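Local coordinates for protein Two-component response regulator yesN (Fusobacterium nucleatum, PDB 3LSG) that probably binds specific DNA sequences and regulates transcription, being the C-terminal AraC-type helix-turn-helix domain of a two-component response regulator, at residues V24-E27 with S32-Y35; N9-S14 with S18-S23; I38-N43 with Q49-Q54; V78-E81 with Y85-T88; K61-T66 with Y72-Q77. All coordinates share one frame; numbering follows the deposited sequence.

Interaction 1 of 5, residues V24-E27 with S32-Y35; sequences VLSE and SSGY
S26 and S33 meet across the first helix-turn-helix of this AraC-type domain, S26 on helix 22-28 and S33 in the opening turn of helix 33-44, the probable DNA-recognition helix of the unit. S26 OG and S33 OG are hydrogen-bonded at 3.2 Å, and either hydroxyl could be the donor. S26 OG stands between its own backbone N and carbonyl carbon (chi1 80°), which swings it across to the second helix. It is a shared polar atom in a buried place, since it also bonds the carbonyl of S23 and, weakly, that of L31 in the turn. S33 OG in turn is tied to the hydroxyl of S23.

Van der Waals contact is slight and falls on the backbone: S26 CB lies 3.8 Å from S32 C, where the chain enters the second helix. With the CA atoms of S26 and S33 just 5.4 Å apart, the two helices come close where both residues are small serines. L36, further along helix 33-44, covers S26 and L25.

Capping belongs to S32, the N-cap residue, whose OG accepts from Y35 N at 3.0 Å, with an N-H...O angle of 163°.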
# COMPACT_ATOMS: atom_id res chain seq x y z
N VAL A 24 -7.71 3.54 -9.34
CA VAL A 24 -7.91 4.89 -9.87
C VAL A 24 -7.34 4.96 -11.28
O VAL A 24 -7.97 5.49 -12.20
CB VAL A 24 -7.25 5.94 -8.96
CG1 VAL A 24 -7.33 7.34 -9.58
CG2 VAL A 24 -7.88 5.93 -7.57
N LEU A 25 -6.14 4.41 -11.47
CA LEU A 25 -5.54 4.36 -12.80
C LEU A 25 -6.41 3.56 -13.78
O LEU A 25 -6.69 4.00 -14.90
CB LEU A 25 -4.14 3.75 -12.75
CG LEU A 25 -3.39 3.67 -14.09
CD1 LEU A 25 -3.34 5.04 -14.79
CD2 LEU A 25 -1.98 3.15 -13.88
N SER A 26 -6.85 2.39 -13.37
CA SER A 26 -7.56 1.52 -14.29
C SER A 26 -8.85 2.20 -14.75
O SER A 26 -9.23 2.14 -15.92
CB SER A 26 -7.80 0.14 -13.66
OG SER A 26 -8.91 0.17 -12.78
N GLU A 27 -9.50 2.90 -13.82
CA GLU A 27 -10.74 3.62 -14.10
C GLU A 27 -10.48 4.74 -15.11
O GLU A 27 -11.29 4.98 -16.00
CB GLU A 27 -11.32 4.19 -12.81
CG GLU A 27 -12.20 5.44 -12.97
CD GLU A 27 -11.42 6.76 -12.83
OE1 GLU A 27 -10.43 6.86 -12.03
OE2 GLU A 27 -11.81 7.73 -13.53
N SER A 32 -10.29 -2.85 -16.34
CA SER A 32 -10.32 -3.47 -15.02
C SER A 32 -8.92 -3.44 -14.39
O SER A 32 -7.91 -3.45 -15.08
CB SER A 32 -10.80 -4.91 -15.13
OG SER A 32 -9.81 -5.68 -15.80
N SER A 33 -8.87 -3.41 -13.07
CA SER A 33 -7.60 -3.49 -12.35
C SER A 33 -6.87 -4.79 -12.66
O SER A 33 -5.64 -4.81 -12.80
CB SER A 33 -7.85 -3.39 -10.85
OG SER A 33 -8.26 -2.08 -10.54
N GLY A 34 -7.63 -5.87 -12.75
CA GLY A 34 -7.11 -7.18 -13.09
C GLY A 34 -6.37 -7.20 -14.41
O GLY A 34 -5.27 -7.71 -14.50
N TYR A 35 -6.97 -6.64 -15.46
CA TYR A 35 -6.27 -6.56 -16.74
C TYR A 35 -5.13 -5.54 -16.73
O TYR A 35 -4.04 -5.81 -17.26
CB TYR A 35 -7.23 -6.28 -17.89
CG TYR A 35 -6.48 -6.11 -19.18
CD1 TYR A 35 -5.94 -7.22 -19.83
CD2 TYR A 35 -6.24 -4.85 -19.71
CE1 TYR A 35 -5.22 -7.08 -21.00
CE2 TYR A 35 -5.52 -4.70 -20.88
CZ TYR A 35 -5.01 -5.81 -21.52
OH TYR A 35 -4.29 -5.65 -22.69

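Interaction 2 of 5, residues N9-S14 with S18-S23; sequences NIIEES and SQFTLS
S14 lays its CB over one face of the F20 ring, 3.5 Å from the centroid and 17° off the ring normal, a CH-pi contact displaced somewhat toward the CD1-CE1 rim. The closest pair is S14 CB with F20 CD1, at 3.4 Å. F20 reaches this position because its CG is anti to the backbone N (chi1 -180°), so the ring is held out from the loop toward the last turn of helix 2-14.

The hydroxyl of S14 is turned back to its own helix. S14 OG donates to I10 O at 2.8 Å, tilted 32° from the carbonyl plane, which satisfies the buried polar group and leaves the CB to meet the ring. One turn earlier, I11 brings CG1 to the ring edge, 4.0 Å from F20 CZ and near the ring plane. I10 adds a lighter touch, its CG2 approaching F20 CE1 obliquely at 4.1 Å.

F20 thus plugs the corner between the end of helix 2-14 and the loop leading into helix 22-28. L52 of the long helix 48-66 also packs on it, while I11 extends to F40 and Y51, and I10 to L25 and K28, joining helix 2-14 to helices 33-44, 48-66 and 22-28.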
# COMPACT_ATOMS: atom_id res chain seq x y z
N ASN A 9 2.23 9.52 -17.96
CA ASN A 9 1.79 10.88 -17.67
C ASN A 9 0.82 10.94 -16.50
O ASN A 9 0.91 11.81 -15.65
CB ASN A 9 1.12 11.51 -18.90
CG ASN A 9 2.11 11.87 -19.98
OD1 ASN A 9 3.31 11.60 -19.87
ND2 ASN A 9 1.61 12.48 -21.06
N ILE A 10 -0.14 10.03 -16.49
CA ILE A 10 -1.11 9.98 -15.41
C ILE A 10 -0.37 9.78 -14.10
O ILE A 10 -0.65 10.46 -13.11
CB ILE A 10 -2.12 8.82 -15.61
CG1 ILE A 10 -2.95 9.03 -16.87
CG2 ILE A 10 -3.06 8.69 -14.42
CD1 ILE A 10 -3.82 7.84 -17.17
N ILE A 11 0.56 8.84 -14.08
CA ILE A 11 1.30 8.57 -12.86
C ILE A 11 2.15 9.78 -12.43
O ILE A 11 2.24 10.09 -11.25
CB ILE A 11 2.16 7.30 -12.98
CG1 ILE A 11 1.27 6.09 -13.26
CG2 ILE A 11 2.99 7.10 -11.72
CD1 ILE A 11 2.01 4.86 -13.75
N GLU A 12 2.75 10.47 -13.39
CA GLU A 12 3.57 11.63 -13.07
C GLU A 12 2.73 12.73 -12.41
O GLU A 12 3.19 13.44 -11.49
CB GLU A 12 4.27 12.16 -14.32
CG GLU A 12 4.97 13.49 -14.11
CD GLU A 12 6.01 13.46 -13.00
OE1 GLU A 12 6.62 12.39 -12.77
OE2 GLU A 12 6.22 14.50 -12.35
N GLU A 13 1.50 12.86 -12.88
CA GLU A 13 0.58 13.87 -12.39
C GLU A 13 -0.00 13.45 -11.05
O GLU A 13 -0.33 14.29 -10.21
CB GLU A 13 -0.55 14.05 -13.41
CG GLU A 13 -1.18 15.43 -13.42
CD GLU A 13 -2.41 15.51 -12.54
OE1 GLU A 13 -3.35 14.72 -12.77
OE2 GLU A 13 -2.43 16.36 -11.63
N SER A 14 -0.10 12.14 -10.82
CA SER A 14 -0.92 11.64 -9.72
C SER A 14 -0.17 11.07 -8.53
O SER A 14 -0.77 10.84 -7.47
CB SER A 14 -1.90 10.57 -10.24
OG SER A 14 -2.71 11.07 -11.30
N SER A 18 -2.12 10.71 -2.24
CA SER A 18 -2.10 9.53 -1.40
C SER A 18 -3.27 8.60 -1.72
O SER A 18 -3.24 7.44 -1.34
CB SER A 18 -2.13 9.91 0.08
OG SER A 18 -3.40 10.39 0.46
N GLN A 19 -4.29 9.10 -2.42
CA GLN A 19 -5.44 8.27 -2.77
C GLN A 19 -5.30 7.60 -4.16
O GLN A 19 -6.19 6.87 -4.60
CB GLN A 19 -6.77 9.06 -2.66
CG GLN A 19 -6.98 9.76 -1.29
CD GLN A 19 -6.82 8.83 -0.08
OE1 GLN A 19 -7.50 7.80 0.03
NE2 GLN A 19 -5.92 9.19 0.84
N PHE A 20 -4.18 7.82 -4.83
CA PHE A 20 -3.92 7.26 -6.15
C PHE A 20 -3.50 5.80 -6.06
O PHE A 20 -2.49 5.49 -5.46
CB PHE A 20 -2.84 8.08 -6.87
CG PHE A 20 -2.51 7.59 -8.26
CD1 PHE A 20 -3.41 7.72 -9.29
CD2 PHE A 20 -1.27 7.01 -8.52
CE1 PHE A 20 -3.11 7.28 -10.56
CE2 PHE A 20 -0.95 6.57 -9.79
CZ PHE A 20 -1.86 6.71 -10.82
N THR A 21 -4.30 4.91 -6.65
CA THR A 21 -4.09 3.47 -6.59
C THR A 21 -4.23 2.85 -7.97
O THR A 21 -4.54 3.53 -8.96
CB THR A 21 -5.15 2.81 -5.68
OG1 THR A 21 -6.45 2.98 -6.26
CG2 THR A 21 -5.15 3.44 -4.30
N LEU A 22 -4.00 1.54 -8.04
CA LEU A 22 -4.18 0.78 -9.27
C LEU A 22 -5.59 0.98 -9.81
O LEU A 22 -5.78 1.17 -11.01
CB LEU A 22 -3.90 -0.72 -9.03
CG LEU A 22 -4.16 -1.64 -10.23
CD1 LEU A 22 -3.28 -1.24 -11.38
CD2 LEU A 22 -3.94 -3.10 -9.90
N SER A 23 -6.57 0.96 -8.91
CA SER A 23 -7.99 1.12 -9.28
C SER A 23 -8.34 2.50 -9.86
O SER A 23 -9.16 2.61 -10.77
CB SER A 23 -8.87 0.81 -8.06
OG SER A 23 -8.80 -0.57 -7.74

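Interaction 3 of 5, residues I38-N43 with Q49-Q54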
# COMPACT_ATOMS: atom_id res chain seq x y z
N ILE A 38 -1.80 -6.93 -15.25
CA ILE A 38 -1.09 -7.75 -16.24
C ILE A 38 -0.47 -6.92 -17.36
O ILE A 38 0.68 -7.11 -17.74
CB ILE A 38 -2.04 -8.79 -16.87
CG1 ILE A 38 -2.51 -9.78 -15.80
CG2 ILE A 38 -1.38 -9.51 -18.07
CD1 ILE A 38 -3.55 -10.78 -16.30
N MSE A 39 -1.24 -5.99 -17.92
CA MSE A 39 -0.73 -5.22 -19.04
C MSE A 39 0.38 -4.27 -18.59
O MSE A 39 1.37 -4.08 -19.30
CB MSE A 39 -1.86 -4.47 -19.75
CG MSE A 39 -1.36 -3.55 -20.86
SE MSE A 39 -1.04 -1.72 -20.22
CE MSE A 39 -2.80 -1.00 -20.67
N PHE A 40 0.22 -3.69 -17.40
CA PHE A 40 1.26 -2.80 -16.88
C PHE A 40 2.57 -3.54 -16.76
O PHE A 40 3.60 -3.08 -17.25
CB PHE A 40 0.87 -2.21 -15.52
CG PHE A 40 1.82 -1.13 -15.06
CD1 PHE A 40 1.51 0.21 -15.24
CD2 PHE A 40 3.03 -1.46 -14.46
CE1 PHE A 40 2.39 1.20 -14.83
CE2 PHE A 40 3.90 -0.48 -14.05
CZ PHE A 40 3.58 0.86 -14.23
N LYS A 41 2.54 -4.69 -16.10
CA LYS A 41 3.73 -5.49 -15.87
C LYS A 41 4.34 -5.94 -17.19
O LYS A 41 5.56 -6.02 -17.34
CB LYS A 41 3.40 -6.70 -15.00
CG LYS A 41 4.61 -7.55 -14.60
CD LYS A 41 4.29 -8.38 -13.35
CE LYS A 41 5.36 -9.43 -13.08
NZ LYS A 41 6.72 -8.83 -13.05
N LYS A 42 3.48 -6.23 -18.17
CA LYS A 42 3.98 -6.55 -19.49
C LYS A 42 4.75 -5.37 -20.09
O LYS A 42 5.88 -5.53 -20.54
CB LYS A 42 2.85 -6.99 -20.43
CG LYS A 42 3.34 -7.61 -21.72
CD LYS A 42 4.20 -8.85 -21.44
CE LYS A 42 4.61 -9.55 -22.73
NZ LYS A 42 5.34 -10.83 -22.49
N ASN A 43 4.15 -4.19 -20.05
CA ASN A 43 4.74 -3.00 -20.68
C ASN A 43 5.93 -2.34 -19.98
O ASN A 43 6.83 -1.82 -20.63
CB ASN A 43 3.67 -1.95 -20.94
CG ASN A 43 2.73 -2.33 -22.06
OD1 ASN A 43 2.36 -3.50 -22.22
ND2 ASN A 43 2.34 -1.34 -22.86
N GLN A 49 2.44 -1.22 -8.68
CA GLN A 49 2.73 -0.75 -7.33
C GLN A 49 4.22 -0.42 -7.12
O GLN A 49 4.55 0.52 -6.40
CB GLN A 49 2.28 -1.79 -6.29
CG GLN A 49 0.76 -1.96 -6.18
CD GLN A 49 0.19 -2.98 -7.18
OE1 GLN A 49 0.85 -3.41 -8.13
NE2 GLN A 49 -1.05 -3.38 -6.95
N ASP A 50 5.11 -1.21 -7.72
CA ASP A 50 6.55 -1.00 -7.60
C ASP A 50 6.96 0.25 -8.38
O ASP A 50 7.83 1.00 -7.97
CB ASP A 50 7.34 -2.20 -8.14
CG ASP A 50 7.20 -3.45 -7.26
OD1 ASP A 50 6.53 -3.37 -6.22
OD2 ASP A 50 7.76 -4.50 -7.63
N TYR A 51 6.35 0.43 -9.55
CA TYR A 51 6.63 1.61 -10.35
C TYR A 51 6.17 2.86 -9.60
O TYR A 51 6.86 3.89 -9.58
CB TYR A 51 5.93 1.51 -11.71
CG TYR A 51 6.24 2.65 -12.66
CD1 TYR A 51 7.22 2.54 -13.63
CD2 TYR A 51 5.52 3.84 -12.59
CE1 TYR A 51 7.49 3.58 -14.51
CE2 TYR A 51 5.78 4.88 -13.45
CZ TYR A 51 6.76 4.75 -14.42
OH TYR A 51 7.01 5.79 -15.27
N LEU A 52 5.00 2.78 -8.98
CA LEU A 52 4.48 3.92 -8.26
C LEU A 52 5.38 4.23 -7.05
O LEU A 52 5.74 5.38 -6.81
CB LEU A 52 3.04 3.66 -7.79
CG LEU A 52 2.45 4.73 -6.87
CD1 LEU A 52 2.50 6.14 -7.47
CD2 LEU A 52 1.02 4.37 -6.45
N LEU A 53 5.77 3.19 -6.33
CA LEU A 53 6.69 3.34 -5.21
C LEU A 53 7.99 4.00 -5.66
O LEU A 53 8.47 4.94 -5.04
CB LEU A 53 6.95 1.98 -4.55
CG LEU A 53 7.99 2.05 -3.42
CD1 LEU A 53 7.46 2.97 -2.30
CD2 LEU A 53 8.29 0.67 -2.88
N GLN A 54 8.54 3.54 -6.78
CA GLN A 54 9.79 4.12 -7.28
C GLN A 54 9.68 5.62 -7.58
O GLN A 54 10.58 6.38 -7.26
CB GLN A 54 10.27 3.39 -8.53
CG GLN A 54 11.42 4.08 -9.21
CD GLN A 54 11.96 3.28 -10.37
OE1 GLN A 54 11.33 2.31 -10.80
NE2 GLN A 54 13.13 3.66 -10.87
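The backbones of F40 and Y51 are both helical and stand well apart, with CA atoms 9.5 Å from each other, so two long aromatic side chains must bridge the gap. F40 belongs to helix 33-44, the second helix of the first helix-turn-helix, and Y51 to the early turns of helix 48-66, the long helix that links the two helix-turn-helix units of an AraC-type domain.

Both residues set their ring anti to the backbone N (chi1 -171° for F40, -176° for Y51), and both side chains leave the backbone toward the partner, meeting roughly perpendicular. The result is an offset edge-to-face pair: the edge of the F40 ring is directed at the face of Y51, with the centroids 5.5 Å apart and the planes at 74°. The offset takes the phenylalanine away from the middle of the tyrosine ring and toward its root, so that CZ and CE2 of F40 do all the touching. F40 CE2 is 3.7 Å from Y51 CB.

Further aromatic and aliphatic groups complete the cluster. F44, one turn beyond F40, stacks with F40 and sits edge-to-face with Y51, while I7 and I11 of helix 2-14 pack on F40 and Q8 and I11 on Y51. The helix 2-14 is thereby held against the angle between the other two. The closest approach is F40 CZ to Y51 CB, 3.5 Å, and Y51 CG lies in the plane of the F40 ring, 3.6 Å from the same CZ.

Interaction 4 of 5, residues V78-E81 with Y85-T88. With PO4 (phosphate ion), chain F.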
# COMPACT_ATOMS: atom_id res chain seq x y z
N VAL A 78 4.97 13.24 -1.21
CA VAL A 78 5.17 12.12 -2.14
C VAL A 78 4.05 11.08 -2.03
O VAL A 78 4.21 9.93 -2.43
CB VAL A 78 6.57 11.46 -2.01
CG1 VAL A 78 7.64 12.54 -2.16
CG2 VAL A 78 6.71 10.74 -0.67
N GLY A 79 2.92 11.50 -1.47
CA GLY A 79 1.74 10.66 -1.48
C GLY A 79 1.56 9.71 -0.31
O GLY A 79 0.79 8.76 -0.42
N PHE A 80 2.25 9.95 0.81
CA PHE A 80 2.10 9.10 2.00
C PHE A 80 1.38 9.86 3.11
O PHE A 80 1.86 10.91 3.54
CB PHE A 80 3.47 8.68 2.55
CG PHE A 80 4.10 7.56 1.79
CD1 PHE A 80 3.99 6.25 2.24
CD2 PHE A 80 4.83 7.81 0.63
CE1 PHE A 80 4.59 5.21 1.53
CE2 PHE A 80 5.43 6.79 -0.06
CZ PHE A 80 5.30 5.48 0.38
N GLU A 81 0.27 9.33 3.61
CA GLU A 81 -0.39 10.00 4.72
C GLU A 81 0.24 9.64 6.06
O GLU A 81 0.09 10.36 7.04
CB GLU A 81 -1.93 9.79 4.73
CG GLU A 81 -2.44 8.51 4.07
CD GLU A 81 -3.97 8.51 3.93
OE1 GLU A 81 -4.55 7.48 3.47
OE2 GLU A 81 -4.61 9.53 4.29
N TYR A 85 5.12 5.00 7.95
CA TYR A 85 5.04 4.05 6.85
C TYR A 85 5.97 4.51 5.73
O TYR A 85 6.70 3.71 5.16
CB TYR A 85 3.61 3.90 6.34
CG TYR A 85 3.42 2.67 5.45
CD1 TYR A 85 3.62 1.38 5.95
CD2 TYR A 85 3.06 2.81 4.12
CE1 TYR A 85 3.46 0.27 5.15
CE2 TYR A 85 2.88 1.71 3.30
CZ TYR A 85 3.08 0.44 3.82
OH TYR A 85 2.91 -0.66 2.99
N PHE A 86 5.93 5.79 5.41
CA PHE A 86 6.92 6.39 4.50
C PHE A 86 8.36 6.04 4.88
O PHE A 86 9.14 5.62 4.04
CB PHE A 86 6.78 7.92 4.45
CG PHE A 86 8.00 8.62 3.85
CD1 PHE A 86 8.31 8.49 2.50
CD2 PHE A 86 8.82 9.39 4.65
CE1 PHE A 86 9.43 9.11 1.96
CE2 PHE A 86 9.94 10.03 4.11
CZ PHE A 86 10.24 9.89 2.77
N ILE A 87 8.71 6.19 6.15
CA ILE A 87 10.07 5.87 6.59
C ILE A 87 10.40 4.39 6.37
O ILE A 87 11.51 4.06 5.92
CB ILE A 87 10.27 6.26 8.08
CG1 ILE A 87 10.45 7.78 8.22
CG2 ILE A 87 11.47 5.54 8.67
CD1 ILE A 87 10.18 8.28 9.65
N THR A 88 9.45 3.50 6.65
CA THR A 88 9.68 2.07 6.44
C THR A 88 9.86 1.72 4.96
O THR A 88 10.69 0.86 4.63
CB THR A 88 8.58 1.18 7.04
OG1 THR A 88 7.37 1.32 6.28
CG2 THR A 88 8.32 1.54 8.50
P PO4 F . 1.98 -1.71 -0.11
O1 PO4 F . 2.19 -1.38 -1.56
O2 PO4 F . 0.79 -2.62 0.07
O3 PO4 F . 3.21 -2.40 0.42
O4 PO4 F . 1.73 -0.43 0.66
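F80 lies between F86, over one face, and Y85, at its edge. F86 uses its backbone as well as its side chain: F86 CA stands over the F80 face, 4.1 Å from the centroid and 25° off the normal, a CH-pi contact displaced toward the rim. The ring of F86 directs its edge at the face of F80, with centroids 5.7 Å apart and planes at 61°. F86 CB packs on F80 CG at 3.8 Å.

Y85 comes from another direction. Its CD2 lies in the plane of the F80 ring, 3.8 Å from F80 CE1, and its side chain runs transverse to that of F80. Y85 and F86 both hold their rings anti to the backbone N, yet as successive helical residues they splay apart. V78 CG2 touches F86 CE1 at 4.1 Å. Between V78 and F80, G79 takes left-handed backbone angles, which turns the chain after helix 71-77.

Y85 continues to the subunit interface, where its OH donates to O4 of a phosphate ion at 2.6 Å. That ion, probably from the crystallisation liquor, is also bonded by K89, and by Y85 and K89 of the second subunit. M57 of helix 48-66 and A75 of helix 71-77 pack against both phenylalanines. This is the aromatic core of the second helix-turn-helix, in which the turn after helix 71-77 folds back on helix 83-94, probably the recognition helix.

Interaction 5 of 5, residues K61-T66 with Y72-Q77; sequences KLLLLT and YEIAEQ
The flat group here is the carboxamide of Q77, which meets L63 through its oxygen: Q77 OE1 lies 3.9 Å from L63 CD1, and the methyl sits well out of the amide plane. Beyond CG the Q77 chain is extended, which carries the amide out beside L63 and over its isobutyl group; Q77 CB also lies near L63 CD1.

The remaining contact is aliphatic. L63 and I74 are the nearest pair along the backbones, with CA atoms 6.8 Å apart, and both side chains point across the gap, lying side by side and running opposite ways. L63 CB meets I74 CG1 at 4.0 Å. With CG1 opposite the carbonyl carbon (chi1 -66°) and CD1 extended beyond it (chi2 168°), the I74 methyl reaches L64. There L64 CD2 is modelled 3.3 Å from I74 CD1, a distance short enough to be doubtful in detail.

The segment axes approach to 10.2 Å and run roughly antiparallel, with 146° between their directions. L69, in the connecting loop, closes over L63, I74 and Q77. On another side, F90 and P98 cover L64, and F86 covers I74. The contact is a helical hairpin: the end of the long linking helix 48-66 doubles back through a short loop into helix 71-77, the first helix of the second helix-turn-helix in the AraC-type fold.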
# COMPACT_ATOMS: atom_id res chain seq x y z
N LYS A 61 13.90 11.27 -2.36
CA LYS A 61 15.34 11.50 -2.47
C LYS A 61 15.65 12.95 -2.84
O LYS A 61 16.46 13.61 -2.20
CB LYS A 61 15.94 10.56 -3.52
CG LYS A 61 17.42 10.83 -3.81
CD LYS A 61 17.98 9.86 -4.85
CE LYS A 61 19.28 10.38 -5.45
NZ LYS A 61 19.88 9.38 -6.38
N LEU A 62 14.98 13.43 -3.88
CA LEU A 62 15.18 14.80 -4.35
C LEU A 62 14.92 15.82 -3.24
O LEU A 62 15.73 16.71 -2.99
CB LEU A 62 14.29 15.05 -5.58
CG LEU A 62 14.31 16.43 -6.22
CD1 LEU A 62 15.74 16.89 -6.51
CD2 LEU A 62 13.47 16.46 -7.51
N LEU A 63 13.79 15.69 -2.56
CA LEU A 63 13.45 16.63 -1.50
C LEU A 63 14.42 16.57 -0.31
O LEU A 63 14.79 17.60 0.26
CB LEU A 63 12.02 16.37 -1.02
CG LEU A 63 10.93 16.62 -2.06
CD1 LEU A 63 9.59 16.15 -1.53
CD2 LEU A 63 10.84 18.10 -2.42
N LEU A 64 14.82 15.37 0.07
CA LEU A 64 15.79 15.22 1.15
C LEU A 64 17.11 15.95 0.88
O LEU A 64 17.68 16.54 1.77
CB LEU A 64 16.10 13.75 1.39
CG LEU A 64 14.96 12.99 2.03
CD1 LEU A 64 15.22 11.51 1.89
CD2 LEU A 64 14.85 13.39 3.51
N LEU A 65 17.57 15.89 -0.37
CA LEU A 65 18.86 16.46 -0.72
C LEU A 65 18.79 17.94 -1.06
O LEU A 65 19.80 18.64 -1.01
CB LEU A 65 19.48 15.69 -1.90
CG LEU A 65 19.83 14.23 -1.62
CD1 LEU A 65 20.32 13.54 -2.88
CD2 LEU A 65 20.87 14.11 -0.51
N THR A 66 17.60 18.44 -1.39
CA THR A 66 17.51 19.81 -1.87
C THR A 66 16.75 20.74 -0.93
O THR A 66 16.71 21.95 -1.16
CB THR A 66 16.88 19.89 -3.27
OG1 THR A 66 15.59 19.25 -3.25
CG2 THR A 66 17.77 19.19 -4.30
N TYR A 72 7.72 14.26 7.90
CA TYR A 72 6.27 14.29 7.77
C TYR A 72 5.84 15.16 6.58
O TYR A 72 4.79 14.92 5.99
CB TYR A 72 5.54 14.68 9.09
CG TYR A 72 5.84 16.08 9.56
CD1 TYR A 72 5.15 17.18 9.04
CD2 TYR A 72 6.82 16.31 10.52
CE1 TYR A 72 5.44 18.48 9.47
CE2 TYR A 72 7.13 17.60 10.95
CZ TYR A 72 6.44 18.68 10.42
OH TYR A 72 6.75 19.95 10.86
N GLU A 73 6.67 16.13 6.22
CA GLU A 73 6.36 17.00 5.07
C GLU A 73 6.69 16.31 3.75
O GLU A 73 5.91 16.34 2.81
CB GLU A 73 7.15 18.30 5.13
CG GLU A 73 6.85 19.16 6.34
CD GLU A 73 7.59 20.49 6.30
OE1 GLU A 73 8.81 20.51 6.57
OE2 GLU A 73 6.95 21.52 6.00
N ILE A 74 7.86 15.70 3.69
CA ILE A 74 8.23 14.92 2.52
C ILE A 74 7.25 13.77 2.29
O ILE A 74 6.83 13.55 1.16
CB ILE A 74 9.66 14.41 2.63
CG1 ILE A 74 10.63 15.59 2.60
CG2 ILE A 74 9.98 13.45 1.49
CD1 ILE A 74 12.07 15.19 3.01
N ALA A 75 6.88 13.06 3.35
CA ALA A 75 5.90 11.98 3.22
C ALA A 75 4.64 12.50 2.55
O ALA A 75 4.15 11.93 1.58
CB ALA A 75 5.56 11.39 4.59
N GLU A 76 4.13 13.62 3.05
CA GLU A 76 2.92 14.21 2.49
C GLU A 76 3.09 14.57 1.02
O GLU A 76 2.20 14.37 0.21
CB GLU A 76 2.54 15.46 3.28
CG GLU A 76 1.34 16.19 2.74
CD GLU A 76 0.96 17.37 3.60
OE1 GLU A 76 1.88 18.10 4.03
OE2 GLU A 76 -0.25 17.56 3.86
N GLN A 77 4.26 15.09 0.68
CA GLN A 77 4.49 15.57 -0.67
C GLN A 77 4.75 14.45 -1.69
O GLN A 77 4.75 14.70 -2.89
CB GLN A 77 5.63 16.59 -0.67
CG GLN A 77 5.21 17.85 0.05
CD GLN A 77 6.25 18.94 -0.00
OE1 GLN A 77 7.05 19.01 -0.93
NE2 GLN A 77 6.25 19.80 1.01

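The five contacts are spread in series over two helix-turn-helix units, in chain order 2, 1, 3, 5, 4. Interactions 1, 2 and 3 lie in and around the first: interactions 1 and 2 share helix 22-28, and I11 CD1 joins interaction 2 to the aromatic pair of interaction 3, 3.8 Å from Y51 CE2. Interactions 4 and 5 lie in and around the second, their centres 10 Å apart, where F80 N probably bonds A75 O at 2.9 Å. Helix 48-66 serves interactions 3 and 5, about 23 Å apart between centres. Between the units, S18 CB packs on G79 O. Interactions 1 to 4 reach the second subunit, and the phosphate is held by Y85 of interaction 4.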